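Local structure of Adhesin/hemolysin (Burkholderia pseudomallei 1026a, 4G6V) at the interface of chains A and B. The protein is the toxic C-terminal part of a CdiA adhesin, a tRNase that inhibits growth of neighbouring bacteria on contact and is bound here by its immunity protein CdiI. Coordinates in Å, arbitrary orientation; residue numbers count along the deposited sequence, not the author numbering. Chains: chain A, Adhesin/hemolysin; chain B, CdiI.

Contacts 1 and 2 are two patches of the toxin–immunity interface, with the centres of their C-alpha atoms about 14 Å apart. They share no residue. Contact 1 joins the loop after strand 99-104 and helix 111-123 of the toxin to the turn between strands 91-95 and 99-100 of CdiI. Contact 2 sets toxin helix 57-74 and the loop before it against the start of CdiI and its 3-10 helix 69-74. Contact 1 is mainly polar, contact 2 mainly apolar. The likely active-site residue A:Glu66 lies on helix 57-74, about 8 Å from the centre of contact 2, and A:Asp93 about 10 Å from it. CdiI may hinder access of tRNA.

Contact 1: the interface of chains A and B. Residues chain A 104, 106-108, 117; chain B 96-98.
The carboxylate of B:Glu98 takes the backbone N-H of A:Ala107. The hydrogen bond from A:Ala107 N to B:Glu98 OE2 is 2.6 Å long and bends to 152° at the hydrogen. The donor comes from the syn side of OE2, tilted 24° from the carboxylate plane. The other oxygen, B:Glu98 OE1, is 3.0 Å from the same A:Ala107 N, which suggests a forked bond to both oxygens. The N-H of A:Ala107 would be expected to favour a charged carboxylate.

B:Glu98 has the most surface buried in this patch, 68 Å². Beyond CG its chain is extended (chi2 179°), which carries the carboxylate tip first to the toxin loop. A:Pro106 and A:Ala107 meet this tip. A:Thr108 stands roughly perpendicular to the glutamate. Its methyl A:Thr108 CG2 packs 3.6 Å from the carboxylate carbon B:Glu98 CD. A:Thr108 OG1 is anti to the backbone N, which puts CG2 between the backbone N and the carbonyl carbon and turns the methyl to the glutamate. The ring of A:Tyr104 lies obliquely to the carboxylate. Its phenol oxygen A:Tyr104 OH is 3.7 Å from B:Glu98 OE1, a contact and not a bond. A:Pro106 CD sits over the centre of one face of the tyrosine ring, and A:Pro106 CB is near B:Glu98 OE1.

A second polar link joins helix 111-123 to the CdiI turn. The amide B:Asn97 ND2 donates to the hydroxyl A:Thr117 OG1 at 2.8 Å. The bond is nearly straight, and OG1 lies almost in the amide plane. The threonine and asparagine side chains run antiparallel, alongside each other. B:Asp96 adds its backbone oxygen beside the threonine methyl. On the same side chain, A:Thr117 CG2 packs 3.8 Å from B:Asn97 CB.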
ATOM      1  N   TYR A 104       1.534  -1.499  -7.070  1.00 26.22           N
ATOM      2  CA  TYR A 104       0.459  -2.080  -6.270  1.00 31.87           C
ATOM      3  C   TYR A 104      -0.048  -3.337  -6.973  1.00 32.95           C
ATOM      4  O   TYR A 104      -0.525  -3.291  -8.116  1.00 31.95           O
ATOM      5  CB  TYR A 104      -0.656  -1.054  -6.035  1.00 29.18           C
ATOM      6  CG  TYR A 104      -1.981  -1.609  -5.584  1.00 33.72           C
ATOM      7  CD1 TYR A 104      -2.068  -2.548  -4.558  1.00 31.94           C
ATOM      8  CD2 TYR A 104      -3.157  -1.178  -6.172  1.00 30.62           C
ATOM      9  CE1 TYR A 104      -3.301  -3.054  -4.154  1.00 26.98           C
ATOM     10  CE2 TYR A 104      -4.397  -1.664  -5.760  1.00 32.01           C
ATOM     11  CZ  TYR A 104      -4.469  -2.598  -4.757  1.00 34.97           C
ATOM     12  OH  TYR A 104      -5.721  -3.058  -4.360  1.00 40.35           O
ATOM     13  N   PRO A 106      -2.513  -6.054  -6.501  1.00 37.21           N
ATOM     14  CA  PRO A 106      -3.695  -6.588  -5.829  1.00 37.26           C
ATOM     15  C   PRO A 106      -3.824  -8.088  -6.037  1.00 41.53           C
ATOM     16  O   PRO A 106      -3.617  -8.571  -7.154  1.00 37.38           O
ATOM     17  CB  PRO A 106      -4.852  -5.857  -6.527  1.00 37.21           C
ATOM     18  CG  PRO A 106      -4.309  -5.501  -7.875  1.00 30.35           C
ATOM     19  CD  PRO A 106      -2.878  -5.128  -7.591  1.00 31.21           C
ATOM     20  N   ALA A 107      -4.124  -8.811  -4.961  1.00 41.61           N
ATOM     21  CA  ALA A 107      -4.421 -10.229  -5.063  1.00 42.76           C
ATOM     22  C   ALA A 107      -5.936 -10.378  -5.048  1.00 43.08           C
ATOM     23  O   ALA A 107      -6.484 -11.360  -5.564  1.00 43.77           O
ATOM     24  CB  ALA A 107      -3.790 -10.993  -3.922  1.00 43.40           C
ATOM     25  N   THR A 108      -6.604  -9.389  -4.454  1.00 33.46           N
ATOM     26  CA  THR A 108      -8.052  -9.334  -4.469  1.00 32.32           C
ATOM     27  C   THR A 108      -8.535  -9.140  -5.902  1.00 42.83           C
ATOM     28  O   THR A 108      -7.827  -8.550  -6.745  1.00 26.94           O
ATOM     29  CB  THR A 108      -8.591  -8.163  -3.607  1.00 32.40           C
ATOM     30  OG1 THR A 108     -10.021  -8.131  -3.680  1.00 41.87           O
ATOM     31  CG2 THR A 108      -8.073  -6.810  -4.102  1.00 31.51           C
ATOM     32  N   THR A 117      -8.578   1.100  -2.102  1.00 31.43           N
ATOM     33  CA  THR A 117      -7.236   0.874  -1.609  1.00 32.52           C
ATOM     34  C   THR A 117      -6.315   1.925  -2.183  1.00 32.84           C
ATOM     35  O   THR A 117      -5.596   2.598  -1.454  1.00 34.47           O
ATOM     36  CB  THR A 117      -6.782  -0.589  -1.937  1.00 30.35           C
ATOM     37  OG1 THR A 117      -7.643  -1.491  -1.232  1.00 22.80           O
ATOM     38  CG2 THR A 117      -5.336  -0.854  -1.530  1.00 20.61           C
TER
ATOM     39  N   ASP B  96      -1.913  -4.259   2.565  1.00 28.81           N
ATOM     40  CA  ASP B  96      -2.417  -3.762   1.287  1.00 27.46           C
ATOM     41  C   ASP B  96      -3.917  -3.964   1.150  1.00 26.99           C
ATOM     42  O   ASP B  96      -4.446  -4.188   0.048  1.00 28.63           O
ATOM     43  CB  ASP B  96      -1.637  -4.364   0.103  1.00 32.48           C
ATOM     44  CG  ASP B  96      -0.259  -3.715  -0.078  1.00 43.72           C
ATOM     45  OD1 ASP B  96      -0.116  -2.500   0.255  1.00 35.22           O
ATOM     46  OD2 ASP B  96       0.675  -4.416  -0.548  1.00 38.74           O
ATOM     47  N   ASN B  97      -4.589  -3.883   2.296  1.00 24.28           N
ATOM     48  CA  ASN B  97      -6.040  -3.892   2.349  1.00 28.74           C
ATOM     49  C   ASN B  97      -6.609  -5.195   1.805  1.00 30.64           C
ATOM     50  O   ASN B  97      -7.747  -5.241   1.345  1.00 28.65           O
ATOM     51  CB  ASN B  97      -6.599  -2.675   1.588  1.00 30.55           C
ATOM     52  CG  ASN B  97      -7.876  -2.119   2.216  1.00 35.55           C
ATOM     53  OD1 ASN B  97      -8.145  -2.315   3.409  1.00 29.13           O
ATOM     54  ND2 ASN B  97      -8.673  -1.432   1.406  1.00 25.00           N
ATOM     55  N   GLU B  98      -5.804  -6.254   1.877  1.00 33.29           N
ATOM     56  CA  GLU B  98      -6.171  -7.573   1.343  1.00 36.75           C
ATOM     57  C   GLU B  98      -5.962  -8.705   2.330  1.00 34.98           C
ATOM     58  O   GLU B  98      -6.867  -9.497   2.561  1.00 35.66           O
ATOM     59  CB  GLU B  98      -5.371  -7.900   0.077  1.00 31.64           C
ATOM     60  CG  GLU B  98      -5.805  -7.098  -1.117  1.00 48.32           C
ATOM     61  CD  GLU B  98      -5.004  -7.394  -2.360  1.00 47.38           C
ATOM     62  OE1 GLU B  98      -5.090  -6.577  -3.294  1.00 63.03           O
ATOM     63  OE2 GLU B  98      -4.297  -8.418  -2.412  1.00 40.72           O
TER

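Contact 2: the interface of chains A and B. Residues chain A 52, 55, 59, 62-63; chain B 3, 69-70, 72, 75.
B:Ile3 reaches the side of toxin helix 57-74 with its delta methyl. B:Ile3 CD1 lies 3.7 Å from A:Leu63 CD2, and the leucine and isoleucine lie across each other. The same methyl, B:Ile3 CD1, touches A:Ser62 CB at 4.0 Å. The isoleucine chain is extended at chi2 (167°), which carries CD1 forward to these two residues. B:Ile3 buries 48 Å² here.

B:Ala72, in the 3-10 helix 69-74, is the next most buried, with 40 Å². Its methyl is met by several toxin groups. A:Thr59 CG2 is 3.9 Å from B:Ala72 CB. A:Leu63 CD1 and the ring of A:Pro52 also touch this methyl. The leucine thus uses both branches, CD1 on the alanine and CD2 on the isoleucine. CD2 also lies alongside the aliphatic part of B:Lys69, whose chain runs antiparallel to the leucine.

No direct polar bond crosses this patch. Water 1 links the two proteins instead. The oxygen of water 1 lies 2.9 Å from the hydroxyl A:Thr59 OG1. The oxygen of water 1 is also 2.7 Å from the backbone oxygen B:Ala72 O. A:Thr59 OG1 is anti to the carbonyl carbon (chi1 -73°), which points CG2 at the alanine and the hydroxyl at the water. B:Ile75 CD1 packs beside that hydroxyl. Within the toxin, A:Ser55 OG donates to A:Pro52 O at 2.6 Å.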
ATOM      1  N   PRO A  52      13.954  -9.709   1.783  1.00 34.59           N
ATOM      2  CA  PRO A  52      14.519 -10.322   2.989  1.00 34.09           C
ATOM      3  C   PRO A  52      14.024 -11.759   3.135  1.00 41.79           C
ATOM      4  O   PRO A  52      12.818 -12.003   3.008  1.00 37.94           O
ATOM      5  CB  PRO A  52      13.961  -9.451   4.128  1.00 29.40           C
ATOM      6  CG  PRO A  52      13.584  -8.164   3.470  1.00 31.54           C
ATOM      7  CD  PRO A  52      13.086  -8.565   2.117  1.00 34.35           C
ATOM      8  N   SER A  55      10.781 -12.761   5.138  1.00 21.70           N
ATOM      9  CA  SER A  55       9.492 -12.394   4.569  1.00 28.19           C
ATOM     10  C   SER A  55       8.727 -13.643   4.182  1.00 28.82           C
ATOM     11  O   SER A  55       9.291 -14.570   3.618  1.00 33.41           O
ATOM     12  CB  SER A  55       9.663 -11.512   3.312  1.00 34.11           C
ATOM     13  OG  SER A  55      10.697 -10.554   3.470  1.00 32.58           O
ATOM     14  N   THR A  59       4.162 -11.125   1.572  1.00 37.26           N
ATOM     15  CA  THR A  59       5.136 -10.033   1.439  1.00 31.56           C
ATOM     16  C   THR A  59       6.115 -10.307   0.315  1.00 33.31           C
ATOM     17  O   THR A  59       6.352  -9.438  -0.533  1.00 34.82           O
ATOM     18  CB  THR A  59       5.924  -9.796   2.747  1.00 30.91           C
ATOM     19  OG1 THR A  59       5.070  -9.170   3.711  1.00 26.84           O
ATOM     20  CG2 THR A  59       7.120  -8.910   2.515  1.00 20.28           C
ATOM     21  N   SER A  62       4.563  -9.610  -3.082  1.00 35.10           N
ATOM     22  CA  SER A  62       4.437  -8.186  -3.436  1.00 34.88           C
ATOM     23  C   SER A  62       5.761  -7.585  -3.889  1.00 29.33           C
ATOM     24  O   SER A  62       5.773  -6.774  -4.799  1.00 37.79           O
ATOM     25  CB  SER A  62       3.830  -7.333  -2.309  1.00 27.34           C
ATOM     26  OG  SER A  62       2.427  -7.532  -2.215  1.00 45.18           O
ATOM     27  N   LEU A  63       6.868  -7.973  -3.260  1.00 29.15           N
ATOM     28  CA  LEU A  63       8.183  -7.516  -3.713  1.00 33.79           C
ATOM     29  C   LEU A  63       8.569  -8.125  -5.084  1.00 37.53           C
ATOM     30  O   LEU A  63       9.087  -7.427  -5.944  1.00 33.54           O
ATOM     31  CB  LEU A  63       9.265  -7.769  -2.649  1.00 30.03           C
ATOM     32  CG  LEU A  63       8.994  -7.104  -1.293  1.00 34.25           C
ATOM     33  CD1 LEU A  63      10.180  -7.241  -0.374  1.00 29.71           C
ATOM     34  CD2 LEU A  63       8.619  -5.624  -1.450  1.00 21.64           C
TER
ATOM     35  N   ILE B   3       4.422  -1.240   0.105  1.00 39.24           N
ATOM     36  CA  ILE B   3       3.622  -2.065   1.010  1.00 38.82           C
ATOM     37  C   ILE B   3       3.004  -1.267   2.156  1.00 31.85           C
ATOM     38  O   ILE B   3       3.695  -0.552   2.884  1.00 30.43           O
ATOM     39  CB  ILE B   3       4.416  -3.276   1.525  1.00 35.12           C
ATOM     40  CG1 ILE B   3       4.529  -4.318   0.411  1.00 33.61           C
ATOM     41  CG2 ILE B   3       3.738  -3.886   2.694  1.00 27.33           C
ATOM     42  CD1 ILE B   3       5.554  -5.409   0.690  1.00 26.17           C
ATOM     43  N   LYS B  69      12.660  -1.066   2.529  1.00 40.08           N
ATOM     44  CA  LYS B  69      12.393  -2.384   1.958  1.00 40.00           C
ATOM     45  C   LYS B  69      13.121  -3.501   2.709  1.00 38.57           C
ATOM     46  O   LYS B  69      12.590  -4.586   2.868  1.00 35.45           O
ATOM     47  CB  LYS B  69      12.753  -2.420   0.471  1.00 51.84           C
ATOM     48  CG  LYS B  69      11.879  -1.535  -0.415  1.00 46.28           C
ATOM     49  CD  LYS B  69      10.465  -2.090  -0.554  1.00 37.74           C
ATOM     50  CE  LYS B  69       9.700  -1.355  -1.638  1.00 39.72           C
ATOM     51  NZ  LYS B  69      10.628  -0.865  -2.732  1.00 42.52           N
ATOM     52  N   ASN B  70      14.330  -3.220   3.185  1.00 47.75           N
ATOM     53  CA  ASN B  70      15.106  -4.182   3.974  1.00 42.41           C
ATOM     54  C   ASN B  70      14.474  -4.597   5.285  1.00 33.72           C
ATOM     55  O   ASN B  70      15.022  -5.433   5.980  1.00 44.58           O
ATOM     56  CB  ASN B  70      16.492  -3.626   4.296  1.00 49.27           C
ATOM     57  CG  ASN B  70      17.414  -3.644   3.108  1.00 53.90           C
ATOM     58  OD1 ASN B  70      17.240  -4.443   2.190  1.00 53.62           O
ATOM     59  ND2 ASN B  70      18.405  -2.756   3.113  1.00 67.88           N
ATOM     60  N   ALA B  72      11.163  -5.439   5.417  1.00 36.87           N
ATOM     61  CA  ALA B  72       9.920  -6.066   4.982  1.00 32.56           C
ATOM     62  C   ALA B  72       9.596  -7.279   5.821  1.00 34.79           C
ATOM     63  O   ALA B  72       8.454  -7.744   5.855  1.00 37.97           O
ATOM     64  CB  ALA B  72      10.005  -6.469   3.512  1.00 32.50           C
ATOM     65  N   ILE B  75       7.084  -6.907   9.253  1.00 28.79           N
ATOM     66  CA  ILE B  75       5.648  -6.654   9.213  1.00 24.91           C
ATOM     67  C   ILE B  75       4.857  -7.376  10.320  1.00 30.15           C
ATOM     68  O   ILE B  75       4.056  -6.748  11.001  1.00 36.59           O
ATOM     69  CB  ILE B  75       5.059  -6.883   7.801  1.00 26.30           C
ATOM     70  CG1 ILE B  75       5.403  -5.690   6.911  1.00 26.14           C
ATOM     71  CG2 ILE B  75       3.565  -7.082   7.848  1.00 21.68           C
ATOM     72  CD1 ILE B  75       5.120  -5.900   5.410  1.00 24.85           C
TER
HETATM   73  O   HOH W   1       6.605  -9.697   6.077  1.00 26.53           O